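Local coordinates for protein nitrite oxidoreductase subunit A (Kuenenia stuttgartiensis, PDB 7B04) that belongs to the molybdopterin oxidoreductase family and holds an iron/sulfur cluster, a molybdenum atom and two molecules of MD1, at residues Y237-F242 with W650-N655; K223-M228 with W267-W272. All coordinates share one frame; numbering follows the deposited sequence.

Contact 1: residues Y237-F242 with W650-N655; sequences YGMYRF and WFTNVN. With MD1 (phosphoric acid 4-(2-amino-4-oxo-3,4,5,6,-tetrahydro-pteridin-6-yl)-2-hydroxy-3,4-dimercapto-but-3-en-yl ester guanylate ester), chain C.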
loop_
_atom_site.group_PDB
_atom_site.type_symbol
_atom_site.label_atom_id
_atom_site.label_comp_id
_atom_site.label_asym_id
_atom_site.label_seq_id
_atom_site.Cartn_x
_atom_site.Cartn_y
_atom_site.Cartn_z
ATOM N N TYR B 237 20.284 1.639 15.546
ATOM C CA TYR B 237 20.696 0.924 16.755
ATOM C C TYR B 237 21.837 1.626 17.477
ATOM O O TYR B 237 22.152 1.257 18.613
ATOM C CB TYR B 237 21.126 -0.525 16.497
ATOM C CG TYR B 237 20.012 -1.552 16.560
ATOM C CD1 TYR B 237 19.742 -2.380 15.484
ATOM C CD2 TYR B 237 19.216 -1.676 17.695
ATOM C CE1 TYR B 237 18.718 -3.316 15.535
ATOM C CE2 TYR B 237 18.187 -2.609 17.753
ATOM C CZ TYR B 237 17.945 -3.423 16.666
ATOM O OH TYR B 237 16.934 -4.356 16.699
ATOM N N GLY B 238 22.463 2.622 16.848
ATOM C CA GLY B 238 23.417 3.455 17.553
ATOM C C GLY B 238 22.834 4.120 18.781
ATOM O O GLY B 238 23.587 4.550 19.660
ATOM N N MET B 239 21.504 4.226 18.856
ATOM C CA MET B 239 20.867 4.745 20.061
ATOM C C MET B 239 21.164 3.860 21.265
ATOM O O MET B 239 21.363 4.361 22.377
ATOM C CB MET B 239 19.360 4.857 19.844
ATOM C CG MET B 239 18.610 5.505 20.994
ATOM S SD MET B 239 19.055 7.236 21.199
ATOM C CE MET B 239 18.250 7.948 19.771
ATOM N N TYR B 240 21.203 2.539 21.063
ATOM C CA TYR B 240 21.586 1.645 22.150
ATOM C C TYR B 240 23.026 1.884 22.580
ATOM O O TYR B 240 23.357 1.735 23.762
ATOM C CB TYR B 240 21.391 0.185 21.737
ATOM C CG TYR B 240 19.947 -0.243 21.588
ATOM C CD1 TYR B 240 18.905 0.619 21.905
ATOM C CD2 TYR B 240 19.627 -1.518 21.143
ATOM C CE1 TYR B 240 17.585 0.225 21.770
ATOM C CE2 TYR B 240 18.313 -1.921 21.010
ATOM C CZ TYR B 240 17.297 -1.047 21.322
ATOM O OH TYR B 240 15.988 -1.451 21.185
ATOM N N ARG B 241 23.894 2.254 21.637
ATOM C CA ARG B 241 25.255 2.640 21.991
ATOM C C ARG B 241 25.260 3.941 22.783
ATOM O O ARG B 241 26.027 4.089 23.743
ATOM C CB ARG B 241 26.100 2.770 20.723
ATOM C CG ARG B 241 27.588 2.950 20.956
ATOM C CD ARG B 241 28.317 3.084 19.627
ATOM N NE ARG B 241 29.759 3.236 19.794
ATOM C CZ ARG B 241 30.620 2.225 19.806
ATOM N NH1 ARG B 241 30.187 0.980 19.663
ATOM N NH2 ARG B 241 31.916 2.458 19.962
ATOM N N PHE B 242 24.413 4.896 22.391
ATOM C CA PHE B 242 24.299 6.147 23.133
ATOM C C PHE B 242 23.859 5.897 24.570
ATOM O O PHE B 242 24.408 6.488 25.508
ATOM C CB PHE B 242 23.323 7.088 22.428
ATOM C CG PHE B 242 23.192 8.431 23.084
ATOM C CD1 PHE B 242 24.164 9.402 22.905
ATOM C CD2 PHE B 242 22.098 8.723 23.883
ATOM C CE1 PHE B 242 24.045 10.641 23.511
ATOM C CE2 PHE B 242 21.974 9.957 24.490
ATOM C CZ PHE B 242 22.950 10.918 24.304
ATOM N N TRP B 650 14.196 9.620 23.993
ATOM C CA TRP B 650 14.643 10.007 22.662
ATOM C C TRP B 650 14.611 8.795 21.741
ATOM O O TRP B 650 15.121 7.730 22.106
ATOM C CB TRP B 650 16.049 10.605 22.749
ATOM C CG TRP B 650 16.652 11.037 21.463
ATOM C CD1 TRP B 650 16.003 11.500 20.358
ATOM C CD2 TRP B 650 18.048 11.089 21.162
ATOM N NE1 TRP B 650 16.910 11.822 19.379
ATOM C CE2 TRP B 650 18.173 11.576 19.849
ATOM C CE3 TRP B 650 19.204 10.758 21.873
ATOM C CZ2 TRP B 650 19.409 11.744 19.232
ATOM C CZ3 TRP B 650 20.429 10.923 21.260
ATOM C CH2 TRP B 650 20.522 11.413 19.952
ATOM N N PHE B 651 14.009 8.960 20.556
ATOM C CA PHE B 651 13.771 7.835 19.659
ATOM C C PHE B 651 13.907 8.233 18.191
ATOM O O PHE B 651 13.436 9.301 17.790
ATOM C CB PHE B 651 12.381 7.235 19.917
ATOM C CG PHE B 651 11.268 8.250 19.940
ATOM C CD1 PHE B 651 10.988 8.962 21.094
ATOM C CD2 PHE B 651 10.487 8.470 18.816
ATOM C CE1 PHE B 651 9.969 9.897 21.122
ATOM C CE2 PHE B 651 9.464 9.400 18.840
ATOM C CZ PHE B 651 9.204 10.115 19.995
ATOM N N THR B 652 14.563 7.357 17.406
ATOM C CA THR B 652 14.827 7.536 15.976
ATOM C C THR B 652 14.062 6.480 15.187
ATOM O O THR B 652 13.791 5.383 15.694
ATOM C CB THR B 652 16.334 7.386 15.604
ATOM O OG1 THR B 652 16.781 6.038 15.867
ATOM C CG2 THR B 652 17.186 8.329 16.419
ATOM N N ASN B 653 13.775 6.747 13.930
ATOM C CA ASN B 653 13.104 5.767 13.045
ATOM C C ASN B 653 11.826 5.225 13.669
ATOM O O ASN B 653 11.453 4.142 13.315
ATOM C CB ASN B 653 14.018 4.614 12.697
ATOM C CG ASN B 653 13.871 4.072 11.302
ATOM O OD1 ASN B 653 14.030 2.888 11.087
ATOM N ND2 ASN B 653 13.624 4.905 10.333
ATOM N N VAL B 654 11.172 5.964 14.550
ATOM C CA VAL B 654 9.867 5.482 15.069
ATOM C C VAL B 654 8.957 6.684 15.274
ATOM O O VAL B 654 9.478 7.721 15.552
ATOM C CB VAL B 654 10.037 4.667 16.357
ATOM C CG1 VAL B 654 9.899 3.197 16.090
ATOM C CG2 VAL B 654 11.359 4.916 17.019
ATOM N N ASN B 655 7.655 6.525 15.069
ATOM C CA ASN B 655 6.618 7.555 15.330
ATOM C C ASN B 655 5.944 7.060 16.598
ATOM O O ASN B 655 4.788 6.798 16.598
ATOM C CB ASN B 655 5.585 7.522 14.216
ATOM C CG ASN B 655 4.990 8.843 13.822
ATOM O OD1 ASN B 655 4.983 9.778 14.581
ATOM N ND2 ASN B 655 4.460 8.907 12.632
HETATM P PB MD1 C . 6.759 2.461 13.838
HETATM O O3B MD1 C . 6.183 2.827 12.341
HETATM O O1B MD1 C . 6.501 3.643 14.739
HETATM O O2B MD1 C . 8.247 2.219 13.748
HETATM O O3A MD1 C . 6.049 1.115 14.482
HETATM C C10 MD1 C . 5.413 0.159 13.684
HETATM C C11 MD1 C . 4.153 -0.373 14.429
HETATM O O11 MD1 C . 2.859 0.424 13.906
HETATM C C12 MD1 C . 4.034 -1.694 14.294
HETATM S S12 MD1 C . 5.189 -2.569 13.198
HETATM C C13 MD1 C . 2.985 -2.598 15.005
HETATM S S13 MD1 C . 3.121 -4.358 14.571
HETATM C C14 MD1 C . 1.922 -2.239 15.934
HETATM N N15 MD1 C . 0.565 -2.429 15.105
HETATM C C16 MD1 C . -0.587 -1.824 15.650
HETATM C C15 MD1 C . -1.918 -2.184 15.092
HETATM O O14 MD1 C . -1.990 -2.976 14.214
HETATM N N17 MD1 C . -3.150 -1.555 15.637
HETATM C C17 MD1 C . -3.051 -0.519 16.777
HETATM N N16 MD1 C . -4.255 0.090 17.310
HETATM N N18 MD1 C . -1.708 -0.147 17.354
HETATM C C20 MD1 C . -0.502 -0.746 16.845
HETATM N N8 MD1 C . 0.722 -0.358 17.412
HETATM C C7 MD1 C . 2.037 -0.978 16.748
HETATM P PA MD1 C . 6.829 4.009 11.386
HETATM O O1A MD1 C . 6.589 3.697 9.929
HETATM O O2A MD1 C . 6.149 5.298 11.743
HETATM O "O5'" MD1 C . 8.434 4.265 11.641
HETATM C "C5'" MD1 C . 9.080 5.084 10.706
HETATM C "C4'" MD1 C . 9.199 6.552 11.242
HETATM O "O4'" MD1 C . 10.669 7.040 11.098
HETATM C "C1'" MD1 C . 10.672 7.976 9.851
HETATM N N9 MD1 C . 11.778 7.626 8.919
HETATM C C4 MD1 C . 13.026 7.823 9.309
HETATM N N3 MD1 C . 13.583 8.353 10.580
HETATM C C2 MD1 C . 15.027 8.461 10.742
HETATM N N2 MD1 C . 15.561 8.978 11.981
HETATM N N1 MD1 C . 15.922 8.058 9.688
HETATM C C6 MD1 C . 15.378 7.548 8.469
HETATM O O6 MD1 C . 16.109 7.215 7.598
HETATM C C5 MD1 C . 13.857 7.436 8.301
HETATM N N7 MD1 C . 13.096 7.008 7.299
HETATM C C8 MD1 C . 11.802 7.122 7.671
HETATM C "C2'" MD1 C . 9.536 7.823 9.297
HETATM O "O2'" MD1 C . 9.085 9.082 8.714
HETATM C "C3'" MD1 C . 8.517 7.354 10.517
HETATM O "O3'" MD1 C . 8.115 8.528 11.282
#
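Met239 and Phe242 pack from the first turns of helix 238-254 onto Trp650 of strand 648-652. This is a helix laid on the face of a largely parallel sheet, beside one MD1 site. The axes of 238-242 and 650-652 approach to 9.8 Å and run roughly antiparallel. No hydrogen bond crosses the interface. Met239 leaves the helix with CG anti to the backbone N (chi1 -175°), and bends further out bring its methyl over the indole. CE sits 3.5 Å from the centroid of the six-membered ring, 16° off the normal, which is a CH-pi contact. SD lies oblique to the same ring, 4.1 Å from its centroid, in a Met-aromatic contact. The methyl also meets Thr652: Met239 CE is 3.5 Å from Thr652 CG2. Phe242 takes the rim of the same indole. Trp650 points its CZ3 edge at the phenyl face in a T-shaped pair, with centroids 5.2 Å apart and planes at 89°. The nearest atoms are Phe242 CE2 and Trp650 CZ3, at 3.7 Å. CZ3 is displaced from the phenyl centre toward the rim. Helix 734-749 adds to this apolar layer: its Leu738 touches Met239 and Trp650, and Met741 and Leu745 touch Phe242. The indole is buried, and its NE1 is satisfied by Thr680 OG1 of the neighbouring strand 676-681. As is usual in parallel alpha/beta sheets, the ligand lies past the C-terminal end of the strand, where residues 653-655 form a loop. Here Asn655 N donates to MD1 O1B at 3.1 Å. The Asn655 side chain is hydrogen-bonded through OD1 to Ser687 OG.

Contact 2: residues K223-M228 with W267-W272; sequences KGRGGM and WSNYTW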
loop_
_atom_site.group_PDB
_atom_site.type_symbol
_atom_site.label_atom_id
_atom_site.label_comp_id
_atom_site.label_asym_id
_atom_site.label_seq_id
_atom_site.Cartn_x
_atom_site.Cartn_y
_atom_site.Cartn_z
ATOM N N LYS B 223 15.360 6.934 28.624
ATOM C CA LYS B 223 14.910 5.842 27.777
ATOM C C LYS B 223 15.308 6.164 26.345
ATOM O O LYS B 223 14.772 7.097 25.734
ATOM C CB LYS B 223 13.405 5.647 27.920
ATOM C CG LYS B 223 13.010 4.779 29.110
ATOM C CD LYS B 223 13.295 5.383 30.463
ATOM C CE LYS B 223 13.033 4.358 31.554
ATOM N NZ LYS B 223 11.623 3.854 31.537
ATOM N N GLY B 224 16.246 5.392 25.816
ATOM C CA GLY B 224 16.721 5.596 24.467
ATOM C C GLY B 224 16.335 4.451 23.560
ATOM O O GLY B 224 16.758 3.307 23.752
ATOM N N ARG B 225 15.503 4.742 22.573
ATOM C CA ARG B 225 14.996 3.731 21.662
ATOM C C ARG B 225 15.582 3.936 20.277
ATOM O O ARG B 225 15.379 4.993 19.674
ATOM C CB ARG B 225 13.475 3.794 21.583
ATOM C CG ARG B 225 12.908 2.957 20.450
ATOM C CD ARG B 225 11.535 2.397 20.795
ATOM N NE ARG B 225 11.089 1.483 19.753
ATOM C CZ ARG B 225 9.848 1.403 19.292
ATOM N NH1 ARG B 225 8.898 2.186 19.772
ATOM N NH2 ARG B 225 9.562 0.533 18.335
ATOM N N GLY B 226 16.311 2.945 19.779
ATOM C CA GLY B 226 16.612 2.941 18.364
ATOM C C GLY B 226 15.463 2.235 17.685
ATOM O O GLY B 226 15.288 1.030 17.894
ATOM N N GLY B 227 14.714 2.927 16.837
ATOM C CA GLY B 227 13.494 2.276 16.441
ATOM C C GLY B 227 13.764 1.351 15.276
ATOM O O GLY B 227 14.144 1.789 14.184
ATOM N N MET B 228 13.471 0.070 15.491
ATOM C CA MET B 228 13.755 -1.006 14.543
ATOM C C MET B 228 15.098 -0.808 13.843
ATOM O O MET B 228 15.178 -0.598 12.630
ATOM C CB MET B 228 12.632 -1.091 13.520
ATOM C CG MET B 228 11.245 -1.013 14.135
ATOM S SD MET B 228 10.409 -2.585 14.459
ATOM C CE MET B 228 11.764 -3.732 14.665
ATOM N N TRP B 267 15.173 0.705 24.873
ATOM C CA TRP B 267 13.755 0.425 24.687
ATOM C C TRP B 267 13.556 -0.593 23.570
ATOM O O TRP B 267 14.207 -0.521 22.519
ATOM C CB TRP B 267 12.995 1.716 24.388
ATOM C CG TRP B 267 12.303 2.182 25.603
ATOM C CD1 TRP B 267 12.563 1.770 26.874
ATOM C CD2 TRP B 267 11.252 3.148 25.698
ATOM N NE1 TRP B 267 11.728 2.401 27.753
ATOM C CE2 TRP B 267 10.918 3.261 27.059
ATOM C CE3 TRP B 267 10.559 3.925 24.767
ATOM C CZ2 TRP B 267 9.924 4.120 27.517
ATOM C CZ3 TRP B 267 9.565 4.779 25.224
ATOM C CH2 TRP B 267 9.261 4.870 26.588
ATOM N N SER B 268 12.639 -1.526 23.799
ATOM C CA SER B 268 12.451 -2.648 22.901
ATOM C C SER B 268 11.641 -2.223 21.676
ATOM O O SER B 268 10.957 -1.191 21.668
ATOM C CB SER B 268 11.745 -3.796 23.634
ATOM O OG SER B 268 10.514 -3.354 24.187
ATOM N N ASN B 269 11.722 -3.042 20.631
ATOM C CA ASN B 269 11.012 -2.783 19.385
ATOM C C ASN B 269 10.053 -3.897 18.999
ATOM O O ASN B 269 8.870 -3.633 18.751
ATOM C CB ASN B 269 12.022 -2.552 18.247
ATOM C CG ASN B 269 12.791 -1.260 18.409
ATOM O OD1 ASN B 269 12.209 -0.204 18.632
ATOM N ND2 ASN B 269 14.112 -1.341 18.296
ATOM N N TYR B 270 10.534 -5.139 18.957
ATOM C CA TYR B 270 9.744 -6.243 18.422
ATOM C C TYR B 270 8.500 -6.480 19.266
ATOM O O TYR B 270 7.381 -6.545 18.745
ATOM C CB TYR B 270 10.619 -7.497 18.361
ATOM C CG TYR B 270 10.066 -8.662 17.566
ATOM C CD1 TYR B 270 9.417 -8.464 16.358
ATOM C CD2 TYR B 270 10.248 -9.967 18.004
ATOM C CE1 TYR B 270 8.943 -9.533 15.619
ATOM C CE2 TYR B 270 9.776 -11.040 17.274
ATOM C CZ TYR B 270 9.118 -10.817 16.085
ATOM O OH TYR B 270 8.641 -11.884 15.357
ATOM N N THR B 271 8.686 -6.648 20.570
ATOM C CA THR B 271 7.561 -6.910 21.457
ATOM C C THR B 271 6.630 -5.708 21.569
ATOM O O THR B 271 5.405 -5.872 21.587
ATOM C CB THR B 271 8.094 -7.326 22.817
ATOM O OG1 THR B 271 8.872 -6.258 23.375
ATOM C CG2 THR B 271 8.958 -8.552 22.647
ATOM N N TRP B 272 7.192 -4.500 21.686
ATOM C CA TRP B 272 6.373 -3.295 21.814
ATOM C C TRP B 272 5.322 -3.205 20.716
ATOM O O TRP B 272 4.187 -2.780 20.960
ATOM C CB TRP B 272 7.265 -2.054 21.802
ATOM C CG TRP B 272 6.529 -0.791 21.488
ATOM C CD1 TRP B 272 6.774 0.065 20.456
ATOM C CD2 TRP B 272 5.423 -0.240 22.212
ATOM N NE1 TRP B 272 5.891 1.117 20.493
ATOM C CE2 TRP B 272 5.051 0.953 21.562
ATOM C CE3 TRP B 272 4.713 -0.639 23.348
ATOM C CZ2 TRP B 272 4.001 1.749 22.010
ATOM C CZ3 TRP B 272 3.674 0.151 23.789
ATOM C CH2 TRP B 272 3.327 1.333 23.122
#
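Trp267 carries Lys223 over one face of its indole. Lys223 CB lies 3.8 Å from the centroid of the five-membered ring in a CH-pi contact, offset toward the rim. Arg225 CB approaches the same indole obliquely. The Arg225 guanidinium has Ser268 O over one face and Asn269 OD1 at its edge. Trp272 comes in obliquely, with its ring plane 85° from the guanidinium plane. Arg225 has CG anti to the backbone N (chi1 169°), and its chain bends at chi2. Its NE bonds to Asn269 OD1, but the modelled bond is too short for its length to be trusted. Arg225 NH2 adds a weak bond to the same oxygen, 2.8 Å long. The other arm of the amide turns to the strand: Asn269 ND2 donates to Gly226 O at 2.7 Å, nearly along the C=O axis. One backbone bond joins the segments, Trp267 N to Gly224 O at 3.2 Å. Gly224 O also accepts from Asn243 ND2. Met228 closes the far end, its CE 3.8 Å from Asn269 CB. The Met228 side chain is about 4 Å from a bound MD1 and about 6 Å from the molybdenum atom. The Lys223 amine is held by Ser644 O, Thr646 OG1 and a salt bridge to Glu612. Asn269 thus uses both ends of its amide, and the ND2 bond to Gly226 O, with the arginine on the oxygen side, is consistent with the modelled orientation of the amide.

Overall arrangement
From the N terminus, strand 222-226 comes first, then helix 238-254, then the loop 267-272, and much later strand 648-652. Contact 2 closes a short loop of 38 residues that contains the helix of contact 1. Contact 1 closes a long one of 407 residues. The segments alternate, so the two loops cross. Strands 222-226 and 265-266 are parallel neighbours joined through helix 238-254, a beta-alpha-beta unit. Strand 648-652 adds on the other side of 222-226. The contacts meet directly: Tyr240 OH probably bonds to Trp267 O, and Thr652 O probably accepts from Gly227 N. Together they tie helix 238-254 and loop 267-272 to strands 222-226 and 648-652.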